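Long-range contacts in envelopment polyprotein (Bovine Schmallenberg virus BH80/Germany/2011, PDB 7A56), which probably mediates virus entry as a class II envelope glycoprotein that fuses the viral and host membranes, here in its trimeric postfusion form: residues P80-L85 with I384-I389; N111-R116 with Y190-I195; S194-D199 with Q234-P239; D229-Q234 with T335-I340. All blocks are in the same frame, centred on the assembly; numbering follows the deposited sequence.

Contact 1: residues P80-L85 with I384-I389; sequences PAINGL and IGSCSI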
loop_
_atom_site.group_PDB
_atom_site.type_symbol
_atom_site.label_atom_id
_atom_site.label_comp_id
_atom_site.label_asym_id
_atom_site.label_seq_id
_atom_site.Cartn_x
_atom_site.Cartn_y
_atom_site.Cartn_z
ATOM N N PRO A 80 -7.355 19.379 -9.330
ATOM C CA PRO A 80 -7.070 17.975 -8.940
ATOM C C PRO A 80 -7.394 17.011 -10.052
ATOM O O PRO A 80 -8.425 17.153 -10.718
ATOM C CB PRO A 80 -8.001 17.741 -7.742
ATOM C CG PRO A 80 -8.124 19.165 -7.129
ATOM C CD PRO A 80 -8.210 20.081 -8.338
ATOM N N ALA A 81 -6.555 15.963 -10.193
ATOM C CA ALA A 81 -6.835 14.922 -11.185
ATOM C C ALA A 81 -7.892 14.019 -10.562
ATOM O O ALA A 81 -7.580 12.970 -9.995
ATOM C CB ALA A 81 -5.572 14.151 -11.560
ATOM N N ILE A 82 -9.159 14.466 -10.636
ATOM C CA ILE A 82 -10.295 13.774 -10.026
ATOM C C ILE A 82 -11.333 13.516 -11.104
ATOM O O ILE A 82 -11.694 14.417 -11.848
ATOM C CB ILE A 82 -10.905 14.576 -8.851
ATOM C CG1 ILE A 82 -9.948 14.515 -7.669
ATOM C CG2 ILE A 82 -12.320 14.019 -8.461
ATOM C CD1 ILE A 82 -10.340 15.422 -6.458
ATOM N N ASN A 83 -11.809 12.276 -11.194
ATOM C CA ASN A 83 -12.770 11.914 -12.249
ATOM C C ASN A 83 -14.045 12.776 -12.238
ATOM O O ASN A 83 -14.783 12.807 -11.251
ATOM C CB ASN A 83 -13.119 10.427 -12.074
ATOM C CG ASN A 83 -13.977 9.917 -13.206
ATOM O OD1 ASN A 83 -13.506 9.665 -14.305
ATOM N ND2 ASN A 83 -15.244 9.785 -12.939
ATOM N N GLY A 84 -14.355 13.410 -13.381
ATOM C CA GLY A 84 -15.534 14.233 -13.545
ATOM C C GLY A 84 -15.350 15.710 -13.189
ATOM O O GLY A 84 -16.231 16.508 -13.485
ATOM N N LEU A 85 -14.286 16.077 -12.509
ATOM C CA LEU A 85 -14.175 17.461 -12.007
ATOM C C LEU A 85 -13.819 18.437 -13.118
ATOM O O LEU A 85 -13.043 18.115 -14.020
ATOM C CB LEU A 85 -13.093 17.521 -10.918
ATOM C CG LEU A 85 -13.008 18.797 -10.039
ATOM C CD1 LEU A 85 -14.229 18.961 -9.218
ATOM C CD2 LEU A 85 -11.775 18.604 -9.111
ATOM N N ILE A 384 -22.179 16.550 -15.090
ATOM C CA ILE A 384 -21.050 15.709 -14.731
ATOM C C ILE A 384 -20.262 16.432 -13.665
ATOM O O ILE A 384 -20.021 17.636 -13.776
ATOM C CB ILE A 384 -20.179 15.456 -15.970
ATOM C CG1 ILE A 384 -20.976 14.658 -17.017
ATOM C CG2 ILE A 384 -18.839 14.772 -15.552
ATOM C CD1 ILE A 384 -20.308 14.641 -18.389
ATOM N N GLY A 385 -19.851 15.721 -12.620
ATOM C CA GLY A 385 -19.079 16.397 -11.589
ATOM C C GLY A 385 -18.580 15.392 -10.562
ATOM O O GLY A 385 -18.622 14.177 -10.777
ATOM N N SER A 386 -18.108 15.916 -9.454
ATOM C CA SER A 386 -17.556 15.102 -8.384
ATOM C C SER A 386 -18.095 15.706 -7.103
ATOM O O SER A 386 -18.046 16.915 -6.944
ATOM C CB SER A 386 -16.023 15.146 -8.388
ATOM O OG SER A 386 -15.510 14.346 -7.327
ATOM N N CYS A 387 -18.654 14.887 -6.215
ATOM C CA CYS A 387 -19.282 15.374 -4.999
ATOM C C CYS A 387 -18.673 14.750 -3.764
ATOM O O CYS A 387 -18.345 13.571 -3.754
ATOM C CB CYS A 387 -20.769 15.040 -4.971
ATOM S SG CYS A 387 -21.687 15.927 -6.179
ATOM N N SER A 388 -18.637 15.513 -2.688
ATOM C CA SER A 388 -18.398 14.902 -1.384
ATOM C C SER A 388 -19.567 13.987 -0.976
ATOM O O SER A 388 -20.736 14.375 -1.068
ATOM C CB SER A 388 -18.221 16.009 -0.352
ATOM O OG SER A 388 -17.579 15.498 0.779
ATOM N N ILE A 389 -19.276 12.776 -0.509
ATOM C CA ILE A 389 -20.338 11.920 0.020
ATOM C C ILE A 389 -20.102 11.773 1.520
ATOM O O ILE A 389 -18.963 11.545 1.961
ATOM C CB ILE A 389 -20.435 10.581 -0.754
ATOM C CG1 ILE A 389 -21.572 9.708 -0.191
ATOM C CG2 ILE A 389 -19.087 9.838 -0.879
ATOM C CD1 ILE A 389 -21.962 8.532 -1.119
HETATM O O HOH W 1 -15.125 11.923 -8.580
HETATM O O HOH W 2 -17.426 18.793 -14.200
#
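Gly84 and Gly385 bring the two backbones to 4.6 Å between their CA atoms, where a type II turn from Ile82 to Leu85 meets the start of strand 385-391. Gly84 is the third residue of that turn, and its positive phi of 90° suits glycine, as does the closeness of Gly385 O, which leaves no room for a CB. Direct hydrogen bonds between the segments are absent. Instead Gly385 CA offers a C-H to Gly84 O at 3.4 Å, and one water donates to Asn83 O while pairing with Ser386 OG at 2.8 Å. Ser386 turns its OG anti to its own backbone N (chi1 180°), which lays the hydroxyl against Ile82 CG2 at 3.4 Å, with CB beside Asn83 O. A small side chain fits this narrow gap and still meets water. Ile384 touches more loosely, by CG2 against Gly84 O. Ile399 of strand 399-402 packs on both Ile82 and Ser386, Gln55 OE1 accepts from Ser386 N, and Leu218 of the second subunit covers Leu85 and Ser386. The turn linking strands 70-80 and 86-92 thus meets the four-stranded sheet of 385-391, consistent with domain III packing on domain I in class II fusion proteins.

Contact 2: residues N111-R116 with Y190-I195; sequences NKASYR and YKKSSI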
loop_
_atom_site.group_PDB
_atom_site.type_symbol
_atom_site.label_atom_id
_atom_site.label_comp_id
_atom_site.label_asym_id
_atom_site.label_seq_id
_atom_site.Cartn_x
_atom_site.Cartn_y
_atom_site.Cartn_z
ATOM N N ASN A 111 -7.787 3.828 -11.922
ATOM C CA ASN A 111 -6.581 3.017 -11.883
ATOM C C ASN A 111 -6.951 1.633 -12.444
ATOM O O ASN A 111 -8.116 1.227 -12.432
ATOM C CB ASN A 111 -5.990 2.910 -10.451
ATOM C CG ASN A 111 -5.135 4.134 -10.044
ATOM O OD1 ASN A 111 -4.581 4.818 -10.888
ATOM N ND2 ASN A 111 -4.993 4.356 -8.748
ATOM N N LYS A 112 -5.980 0.941 -13.015
ATOM C CA LYS A 112 -6.330 -0.369 -13.579
ATOM C C LYS A 112 -5.113 -1.264 -13.550
ATOM O O LYS A 112 -3.971 -0.780 -13.571
ATOM C CB LYS A 112 -6.845 -0.266 -15.026
ATOM C CG LYS A 112 -5.856 0.258 -16.009
ATOM C CD LYS A 112 -6.516 0.461 -17.408
ATOM C CE LYS A 112 -5.549 1.138 -18.397
ATOM N NZ LYS A 112 -6.179 1.509 -19.715
ATOM N N ALA A 113 -5.359 -2.581 -13.495
ATOM C CA ALA A 113 -4.281 -3.546 -13.698
ATOM C C ALA A 113 -4.879 -4.840 -14.279
ATOM O O ALA A 113 -6.101 -5.078 -14.231
ATOM C CB ALA A 113 -3.516 -3.820 -12.386
ATOM N N SER A 114 -4.006 -5.623 -14.914
ATOM C CA SER A 114 -4.370 -6.930 -15.418
ATOM C C SER A 114 -4.309 -7.943 -14.278
ATOM O O SER A 114 -3.536 -7.802 -13.322
ATOM C CB SER A 114 -3.425 -7.385 -16.545
ATOM O OG SER A 114 -3.265 -6.313 -17.499
ATOM N N TYR A 115 -5.132 -8.979 -14.394
ATOM C CA TYR A 115 -5.143 -10.091 -13.442
ATOM C C TYR A 115 -5.180 -11.397 -14.210
ATOM O O TYR A 115 -5.678 -11.462 -15.347
ATOM C CB TYR A 115 -6.359 -10.010 -12.485
ATOM C CG TYR A 115 -6.234 -8.900 -11.444
ATOM C CD1 TYR A 115 -6.271 -7.523 -11.822
ATOM C CD2 TYR A 115 -6.071 -9.205 -10.092
ATOM C CE1 TYR A 115 -6.131 -6.531 -10.852
ATOM C CE2 TYR A 115 -5.954 -8.247 -9.127
ATOM C CZ TYR A 115 -5.984 -6.871 -9.525
ATOM O OH TYR A 115 -5.825 -5.883 -8.578
ATOM N N ARG A 116 -4.692 -12.458 -13.546
ATOM C CA ARG A 116 -4.702 -13.780 -14.157
ATOM C C ARG A 116 -5.327 -14.826 -13.236
ATOM O O ARG A 116 -5.206 -14.805 -12.000
ATOM C CB ARG A 116 -3.310 -14.264 -14.579
ATOM C CG ARG A 116 -2.346 -14.389 -13.479
ATOM C CD ARG A 116 -1.068 -15.077 -13.975
ATOM N NE ARG A 116 -0.048 -15.059 -12.927
ATOM C CZ ARG A 116 0.237 -16.090 -12.139
ATOM N NH1 ARG A 116 1.180 -15.978 -11.204
ATOM N NH2 ARG A 116 -0.398 -17.247 -12.301
ATOM N N TYR A 190 -8.042 -14.716 -8.670
ATOM C CA TYR A 190 -7.103 -14.101 -9.603
ATOM C C TYR A 190 -5.979 -13.378 -8.869
ATOM O O TYR A 190 -6.151 -12.884 -7.756
ATOM C CB TYR A 190 -7.786 -13.059 -10.473
ATOM C CG TYR A 190 -8.913 -13.633 -11.307
ATOM C CD1 TYR A 190 -10.182 -13.776 -10.777
ATOM C CD2 TYR A 190 -8.711 -13.941 -12.641
ATOM C CE1 TYR A 190 -11.230 -14.294 -11.550
ATOM C CE2 TYR A 190 -9.737 -14.426 -13.427
ATOM C CZ TYR A 190 -10.994 -14.587 -12.871
ATOM O OH TYR A 190 -12.031 -15.032 -13.660
ATOM N N LYS A 191 -4.824 -13.313 -9.523
ATOM C CA LYS A 191 -3.665 -12.592 -9.019
ATOM C C LYS A 191 -3.328 -11.430 -9.970
ATOM O O LYS A 191 -3.369 -11.599 -11.198
ATOM C CB LYS A 191 -2.472 -13.525 -8.917
ATOM C CG LYS A 191 -1.305 -12.933 -8.151
ATOM C CD LYS A 191 -0.167 -13.963 -8.133
ATOM C CE LYS A 191 0.930 -13.530 -7.186
ATOM N NZ LYS A 191 1.999 -14.590 -6.981
ATOM N N LYS A 192 -2.881 -10.313 -9.399
ATOM C CA LYS A 192 -2.437 -9.152 -10.227
ATOM C C LYS A 192 -1.233 -9.563 -11.078
ATOM O O LYS A 192 -0.299 -10.205 -10.574
ATOM C CB LYS A 192 -2.085 -7.996 -9.292
ATOM C CG LYS A 192 -1.674 -6.657 -10.015
ATOM C CD LYS A 192 -1.844 -5.450 -9.067
ATOM C CE LYS A 192 -0.874 -5.529 -7.928
ATOM N NZ LYS A 192 -1.267 -4.630 -6.789
ATOM N N SER A 193 -1.289 -9.269 -12.396
ATOM C CA SER A 193 -0.301 -9.747 -13.362
ATOM C C SER A 193 0.257 -8.611 -14.222
ATOM O O SER A 193 0.676 -8.848 -15.364
ATOM C CB SER A 193 -0.901 -10.856 -14.243
ATOM O OG SER A 193 -2.040 -10.392 -14.986
ATOM N N SER A 194 0.261 -7.383 -13.691
ATOM C CA SER A 194 0.884 -6.215 -14.319
ATOM C C SER A 194 1.155 -5.201 -13.214
ATOM O O SER A 194 0.671 -5.337 -12.081
ATOM C CB SER A 194 -0.006 -5.586 -15.399
ATOM O OG SER A 194 -1.112 -4.936 -14.794
ATOM N N ILE A 195 1.949 -4.187 -13.532
ATOM C CA ILE A 195 1.920 -3.008 -12.675
ATOM C C ILE A 195 0.542 -2.352 -12.801
ATOM O O ILE A 195 -0.182 -2.524 -13.805
ATOM C CB ILE A 195 3.059 -2.046 -13.074
ATOM C CG1 ILE A 195 3.247 -0.928 -12.029
ATOM C CG2 ILE A 195 2.821 -1.545 -14.498
ATOM C CD1 ILE A 195 4.596 -0.129 -12.156
HETATM O O HOH W 3 -3.401 -11.699 -17.517
#
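Arg116 and Lys191 exchange a pair of backbone hydrogen bonds, Arg116 N to Lys191 O at 2.8 Å and Lys191 N to Arg116 O at 2.9 Å. Two residues along each chain, Ser193 N gives a nearly straight bond of 174° to Ser114 O, approaching from above the carbonyl plane. Ser114 N then finds a hydroxyl instead of a carbonyl: Ser194 OG accepts from it at 3.0 Å and itself donates a hydrogen bond to Ile195 O at 2.8 Å. The first torsion of Ser194 (chi1 71°) sets OG between its backbone N and carbonyl carbon, facing the strand, so the serine hydroxyl takes the place of a carbonyl as acceptor. Tyr115 and Lys192 form a non-hydrogen-bonded pair. Lys192 CA sits over one face of the Tyr115 ring, 3.9 Å from its centroid, offset toward the rim, and both polar ends go to the loop before strand 241-245, Tyr115 OH to Pro239 O and Lys192 NZ to Met238 O. On the other face Arg116 and Lys191 run side by side with like charges 4.5 Å apart (NH1 to NZ), a repulsion probably eased by Asp256 for Lys191 and Glu311 of the third subunit for Arg116. This is an antiparallel pairing extended by a serine hydroxyl, on the long strand 98-134 of an elongated, beta-rich class II fusion protein.

Contact 3: residues S194-D199 with Q234-P239; sequences SIEQKD and QMDSMP. With PO4 (phosphate ion), chain J.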
loop_
_atom_site.group_PDB
_atom_site.type_symbol
_atom_site.label_atom_id
_atom_site.label_comp_id
_atom_site.label_asym_id
_atom_site.label_seq_id
_atom_site.Cartn_x
_atom_site.Cartn_y
_atom_site.Cartn_z
ATOM N N SER A 194 0.261 -7.383 -13.691
ATOM C CA SER A 194 0.884 -6.215 -14.319
ATOM C C SER A 194 1.155 -5.201 -13.214
ATOM O O SER A 194 0.671 -5.337 -12.081
ATOM C CB SER A 194 -0.006 -5.586 -15.399
ATOM O OG SER A 194 -1.112 -4.936 -14.794
ATOM N N ILE A 195 1.949 -4.187 -13.532
ATOM C CA ILE A 195 1.920 -3.008 -12.675
ATOM C C ILE A 195 0.542 -2.352 -12.801
ATOM O O ILE A 195 -0.182 -2.524 -13.805
ATOM C CB ILE A 195 3.059 -2.046 -13.074
ATOM C CG1 ILE A 195 3.247 -0.928 -12.029
ATOM C CG2 ILE A 195 2.821 -1.545 -14.498
ATOM C CD1 ILE A 195 4.596 -0.129 -12.156
ATOM N N GLU A 196 0.130 -1.637 -11.769
ATOM C CA GLU A 196 -1.085 -0.883 -12.001
ATOM C C GLU A 196 -0.705 0.418 -12.692
ATOM O O GLU A 196 0.450 0.831 -12.653
ATOM C CB GLU A 196 -1.834 -0.594 -10.692
ATOM C CG GLU A 196 -1.125 0.378 -9.702
ATOM C CD GLU A 196 -2.031 0.704 -8.497
ATOM O OE1 GLU A 196 -2.220 -0.181 -7.647
ATOM O OE2 GLU A 196 -2.581 1.826 -8.387
ATOM N N GLN A 197 -1.661 1.012 -13.386
ATOM C CA GLN A 197 -1.387 2.282 -14.074
ATOM C C GLN A 197 -2.591 3.194 -13.941
ATOM O O GLN A 197 -3.725 2.738 -13.778
ATOM C CB GLN A 197 -1.018 2.035 -15.554
ATOM C CG GLN A 197 -2.120 1.395 -16.376
ATOM C CD GLN A 197 -1.592 1.007 -17.730
ATOM O OE1 GLN A 197 -0.787 0.074 -17.834
ATOM N NE2 GLN A 197 -1.992 1.742 -18.775
ATOM N N LYS A 198 -2.328 4.504 -13.983
ATOM C CA LYS A 198 -3.385 5.488 -14.074
ATOM C C LYS A 198 -3.834 5.639 -15.511
ATOM O O LYS A 198 -3.042 5.520 -16.451
ATOM C CB LYS A 198 -2.879 6.860 -13.590
ATOM C CG LYS A 198 -2.262 6.775 -12.230
ATOM C CD LYS A 198 -1.788 8.124 -11.815
ATOM C CE LYS A 198 -1.090 7.951 -10.500
ATOM N NZ LYS A 198 0.413 7.573 -10.680
ATOM N N ASP A 199 -5.129 5.893 -15.683
ATOM C CA ASP A 199 -5.697 6.210 -16.982
ATOM C C ASP A 199 -6.441 7.543 -16.820
ATOM O O ASP A 199 -7.512 7.578 -16.195
ATOM C CB ASP A 199 -6.615 5.058 -17.413
ATOM C CG ASP A 199 -7.329 5.314 -18.748
ATOM O OD1 ASP A 199 -7.073 6.336 -19.417
ATOM O OD2 ASP A 199 -8.162 4.469 -19.139
ATOM N N GLN A 234 3.668 7.553 -8.135
ATOM C CA GLN A 234 3.301 6.149 -8.346
ATOM C C GLN A 234 2.374 5.671 -7.226
ATOM O O GLN A 234 2.654 5.912 -6.053
ATOM C CB GLN A 234 4.554 5.313 -8.366
ATOM C CG GLN A 234 4.273 3.848 -8.731
ATOM C CD GLN A 234 5.601 3.121 -9.040
ATOM O OE1 GLN A 234 5.658 2.197 -9.823
ATOM N NE2 GLN A 234 6.657 3.589 -8.456
ATOM N N MET A 235 1.262 5.014 -7.590
ATOM C CA MET A 235 0.295 4.531 -6.600
ATOM C C MET A 235 0.386 3.027 -6.503
ATOM O O MET A 235 0.860 2.351 -7.418
ATOM C CB MET A 235 -1.175 4.897 -6.938
ATOM C CG MET A 235 -1.272 6.468 -7.109
ATOM S SD MET A 235 -2.947 7.035 -7.469
ATOM C CE MET A 235 -3.942 6.607 -6.052
ATOM N N ASP A 236 -0.077 2.530 -5.382
ATOM C CA ASP A 236 -0.078 1.093 -5.120
ATOM C C ASP A 236 -1.398 0.817 -4.359
ATOM O O ASP A 236 -1.461 0.570 -3.176
ATOM C CB ASP A 236 1.188 0.702 -4.360
ATOM C CG ASP A 236 1.240 -0.794 -4.088
ATOM O OD1 ASP A 236 0.583 -1.517 -4.877
ATOM O OD2 ASP A 236 1.894 -1.233 -3.107
ATOM N N SER A 237 -2.501 0.895 -5.084
ATOM C CA SER A 237 -3.861 0.959 -4.562
ATOM C C SER A 237 -4.605 -0.360 -4.803
ATOM O O SER A 237 -5.532 -0.679 -4.057
ATOM C CB SER A 237 -4.652 2.135 -5.215
ATOM O OG SER A 237 -4.870 2.028 -6.702
ATOM N N MET A 238 -4.159 -1.143 -5.724
ATOM C CA MET A 238 -4.993 -2.270 -6.153
ATOM C C MET A 238 -4.519 -3.586 -5.521
ATOM O O MET A 238 -3.331 -3.775 -5.306
ATOM C CB MET A 238 -4.956 -2.375 -7.672
ATOM C CG MET A 238 -5.678 -1.039 -8.352
ATOM S SD MET A 238 -5.830 -1.355 -10.037
ATOM C CE MET A 238 -7.186 -2.580 -10.211
ATOM N N PRO A 239 -5.460 -4.472 -5.217
ATOM C CA PRO A 239 -5.143 -5.657 -4.414
ATOM C C PRO A 239 -4.320 -6.679 -5.187
ATOM O O PRO A 239 -4.433 -6.818 -6.404
ATOM C CB PRO A 239 -6.528 -6.234 -4.067
ATOM C CG PRO A 239 -7.407 -5.791 -5.171
ATOM C CD PRO A 239 -6.911 -4.327 -5.439
HETATM P P PO4 J . -0.578 1.693 -22.460
HETATM O O1 PO4 J . -1.904 1.178 -21.968
HETATM O O2 PO4 J . 0.156 0.569 -23.179
HETATM O O3 PO4 J . 0.284 2.213 -21.333
HETATM O O4 PO4 J . -0.816 2.851 -23.398
HETATM O O HOH W 4 -0.337 -2.053 -7.279
HETATM O O HOH W 5 0.493 4.664 -10.422
#
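Glu196 places its carboxylate in a bend of the 234-239 loop, where the backbone N-H groups of Ser237 and Met238 both point at it. OE1 accepts from both, from Ser237 N at 2.8 Å and from Met238 N at 2.9 Å, each on the syn side. OE2 takes the hydroxyl of Ser237, also syn, with OG 2.8 Å away. The side chain leaves its backbone with CG between N and the carbonyl carbon (chi1 67°) and then extends, which gives glutamate the length to cross a gap of 7.2 Å between Glu196 CA and Met238 CA. A water donates to OE1 and to Asp236 OD1, joining two acids whose OE1 and OD1 lie 4.2 Å apart; the surrounding N-H groups probably help to keep the buried Glu196 ionised. Asn111 ND2 reaches Ser237 OG from strand 98-134 and so helps hold the serine in place.

Lys198 crosses Met235 at about a right angle, CE against SD at 3.7 Å, the methylene next to the ammonium lying against the polarisable thioether. A bend at chi4 (87°) swings NZ toward Ile233 O, its polar partner, and toward a water shared with Met235 N. Gln197, whose CB is directed away from the 234-239 loop, donates from NE2 to O1 of a phosphate, probably from the crystallisation liquor, which Lys390 and Lys398 of the third subunit also hold. Here a glutamate binding successive backbone N-H groups ties the irregular loop between strands 226-231 and 241-245 to segment 194-199.

Contact 4: residues D229-Q234 with T335-I340; sequences DIQTIQ and TINYKI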
loop_
_atom_site.group_PDB
_atom_site.type_symbol
_atom_site.label_atom_id
_atom_site.label_comp_id
_atom_site.label_asym_id
_atom_site.label_seq_id
_atom_site.Cartn_x
_atom_site.Cartn_y
_atom_site.Cartn_z
ATOM N N ASP A 229 -0.291 19.744 -17.966
ATOM C CA ASP A 229 0.513 18.561 -17.570
ATOM C C ASP A 229 -0.131 17.901 -16.359
ATOM O O ASP A 229 -0.885 18.530 -15.596
ATOM C CB ASP A 229 2.004 18.886 -17.299
ATOM C CG ASP A 229 2.258 19.731 -16.027
ATOM O OD1 ASP A 229 1.981 19.274 -14.904
ATOM O OD2 ASP A 229 2.789 20.883 -16.142
ATOM N N ILE A 230 0.163 16.602 -16.146
ATOM C CA ILE A 230 -0.177 15.995 -14.865
ATOM C C ILE A 230 1.088 15.833 -14.014
ATOM O O ILE A 230 2.146 15.421 -14.507
ATOM C CB ILE A 230 -0.901 14.651 -15.073
ATOM C CG1 ILE A 230 -1.335 14.122 -13.719
ATOM C CG2 ILE A 230 0.029 13.686 -15.839
ATOM C CD1 ILE A 230 -2.280 12.820 -13.854
ATOM N N GLN A 231 1.006 16.216 -12.745
ATOM C CA GLN A 231 2.003 15.876 -11.743
ATOM C C GLN A 231 1.397 14.800 -10.835
ATOM O O GLN A 231 0.235 14.905 -10.415
ATOM C CB GLN A 231 2.391 17.135 -10.934
ATOM C CG GLN A 231 3.003 18.226 -11.790
ATOM C CD GLN A 231 4.249 17.756 -12.526
ATOM O OE1 GLN A 231 5.170 17.150 -11.911
ATOM N NE2 GLN A 231 4.293 18.015 -13.858
ATOM N N THR A 232 2.149 13.746 -10.573
ATOM C CA THR A 232 1.566 12.638 -9.840
ATOM C C THR A 232 2.657 11.895 -9.082
ATOM O O THR A 232 3.822 12.316 -9.040
ATOM C CB THR A 232 0.812 11.720 -10.819
ATOM O OG1 THR A 232 0.162 10.625 -10.097
ATOM C CG2 THR A 232 1.823 11.135 -11.813
ATOM N N ILE A 233 2.269 10.739 -8.495
ATOM C CA ILE A 233 3.185 9.894 -7.766
ATOM C C ILE A 233 2.721 8.461 -8.038
ATOM O O ILE A 233 1.538 8.213 -8.249
ATOM C CB ILE A 233 3.160 10.236 -6.248
ATOM C CG1 ILE A 233 3.725 11.649 -5.987
ATOM C CG2 ILE A 233 3.961 9.238 -5.336
ATOM C CD1 ILE A 233 3.472 12.128 -4.600
ATOM N N GLN A 234 3.668 7.553 -8.135
ATOM C CA GLN A 234 3.301 6.149 -8.346
ATOM C C GLN A 234 2.374 5.671 -7.226
ATOM O O GLN A 234 2.654 5.912 -6.053
ATOM C CB GLN A 234 4.554 5.313 -8.366
ATOM C CG GLN A 234 4.273 3.848 -8.731
ATOM C CD GLN A 234 5.601 3.121 -9.040
ATOM O OE1 GLN A 234 5.658 2.197 -9.823
ATOM N NE2 GLN A 234 6.657 3.589 -8.456
ATOM N N THR A 335 -2.285 16.217 -9.793
ATOM C CA THR A 335 -2.683 17.606 -10.128
ATOM C C THR A 335 -2.516 17.843 -11.625
ATOM O O THR A 335 -1.450 17.541 -12.200
ATOM C CB THR A 335 -1.810 18.610 -9.366
ATOM O OG1 THR A 335 -1.860 18.402 -7.955
ATOM C CG2 THR A 335 -2.202 20.125 -9.746
ATOM N N ILE A 336 -3.531 18.424 -12.263
ATOM C CA ILE A 336 -3.419 18.915 -13.635
ATOM C C ILE A 336 -3.088 20.411 -13.599
ATOM O O ILE A 336 -3.888 21.222 -13.108
ATOM C CB ILE A 336 -4.714 18.667 -14.452
ATOM C CG1 ILE A 336 -5.176 17.178 -14.398
ATOM C CG2 ILE A 336 -4.556 19.143 -15.959
ATOM C CD1 ILE A 336 -4.170 16.222 -14.904
ATOM N N ASN A 337 -1.900 20.783 -14.094
ATOM C CA ASN A 337 -1.555 22.194 -14.286
ATOM C C ASN A 337 -1.971 22.626 -15.676
ATOM O O ASN A 337 -1.925 21.821 -16.617
ATOM C CB ASN A 337 -0.049 22.381 -14.074
ATOM C CG ASN A 337 0.363 22.019 -12.688
ATOM O OD1 ASN A 337 -0.025 22.688 -11.747
ATOM N ND2 ASN A 337 1.114 20.933 -12.529
ATOM N N TYR A 338 -2.368 23.910 -15.821
ATOM C CA TYR A 338 -2.715 24.374 -17.149
ATOM C C TYR A 338 -2.424 25.871 -17.264
ATOM O O TYR A 338 -2.495 26.613 -16.281
ATOM C CB TYR A 338 -4.194 24.137 -17.495
ATOM C CG TYR A 338 -5.224 24.702 -16.486
ATOM C CD1 TYR A 338 -5.703 26.003 -16.627
ATOM C CD2 TYR A 338 -5.716 23.934 -15.430
ATOM C CE1 TYR A 338 -6.647 26.531 -15.763
ATOM C CE2 TYR A 338 -6.698 24.437 -14.533
ATOM C CZ TYR A 338 -7.144 25.787 -14.727
ATOM O OH TYR A 338 -8.116 26.336 -13.903
ATOM N N LYS A 339 -2.128 26.275 -18.490
ATOM C CA LYS A 339 -1.844 27.666 -18.830
ATOM C C LYS A 339 -2.514 27.987 -20.153
ATOM O O LYS A 339 -2.413 27.221 -21.128
ATOM C CB LYS A 339 -0.316 27.894 -18.879
ATOM C CG LYS A 339 0.113 29.413 -19.167
ATOM C CD LYS A 339 1.578 29.449 -19.544
ATOM C CE LYS A 339 2.049 30.979 -19.843
ATOM N NZ LYS A 339 3.528 30.989 -20.094
ATOM N N ILE A 340 -3.200 29.142 -20.181
ATOM C CA ILE A 340 -3.969 29.606 -21.337
ATOM C C ILE A 340 -3.468 31.011 -21.689
ATOM O O ILE A 340 -3.352 31.863 -20.798
ATOM C CB ILE A 340 -5.479 29.654 -21.025
ATOM C CG1 ILE A 340 -6.041 28.243 -20.726
ATOM C CG2 ILE A 340 -6.266 30.370 -22.161
ATOM C CD1 ILE A 340 -7.283 28.349 -19.801
#
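Asp229, Ile230 and Gln231 pair with Asn337, Ile336 and Thr335 as antiparallel strands whose short axes come within 4.7 Å and whose directions differ by 146°. The outer two pairs are hydrogen-bonded, with Gln231 N to Thr335 O at 2.8 Å and the reverse bond beside it; Ile230 and Ile336 between them are the non-hydrogen-bonded pair.

On the polar face Asp229 OD1 is gripped twice. Asn337 ND2 gives it an almost straight bond, 3.0 Å long at 177°, on the syn side. Gln231 NE2 arrives at 2.8 Å from the opposite face of the carboxylate, well above its plane, with OD1 lying in the plane of its own amide. A bend at chi2 (-58°) folds the Gln231 chain so that its amide turns back over Asp229, while CG rests 3.4 Å from Asn337 ND2. Amides suit both positions because each donates an N-H to the acid without adding a charge to a buried layer. The remaining oxygen, OD2, is hydrogen-bonded by Thr58 and His78 of the third subunit, and Gln231 OE1 pairs with Thr335 OG1 of that same subunit.

The other face is aliphatic. Ile336 bends at its second torsion to set its CD1 against CB and CG1 of Ile230, the nearer contact being 3.6 Å to CB, and branched chains there fill the layer toward Val200 and Val202 of strand 197-206. The result is a two-faced antiparallel pair inside a five-stranded sheet, apolar toward its own subunit and polar at the trimer interface, as befits a postfusion trimer.

Overall arrangement
Contacts 2 and 3 lie closest, their centres about 9 Å apart: they share Ser194 and Ile195, and Lys112 O probably accepts a hydrogen bond from Gln197 N at 2.9 Å. Contact 3 hands on to contact 4 through Gln234, common to both, and through the Lys198 ammonium. Contact 1 joins contact 4 directly, with Ala81 CB 4.2 Å from both Ile336 CG1 and Ile230 CD1, while its nearest atoms stay about 8 Å from contact 2. Within the chain, it is the one contact with a segment in the C-terminal sheets. Contacts 2, 3 and 4 touch the third subunit, with the phosphate bridging to it beside contact 3; contacts 1, 3 and 4 touch the second.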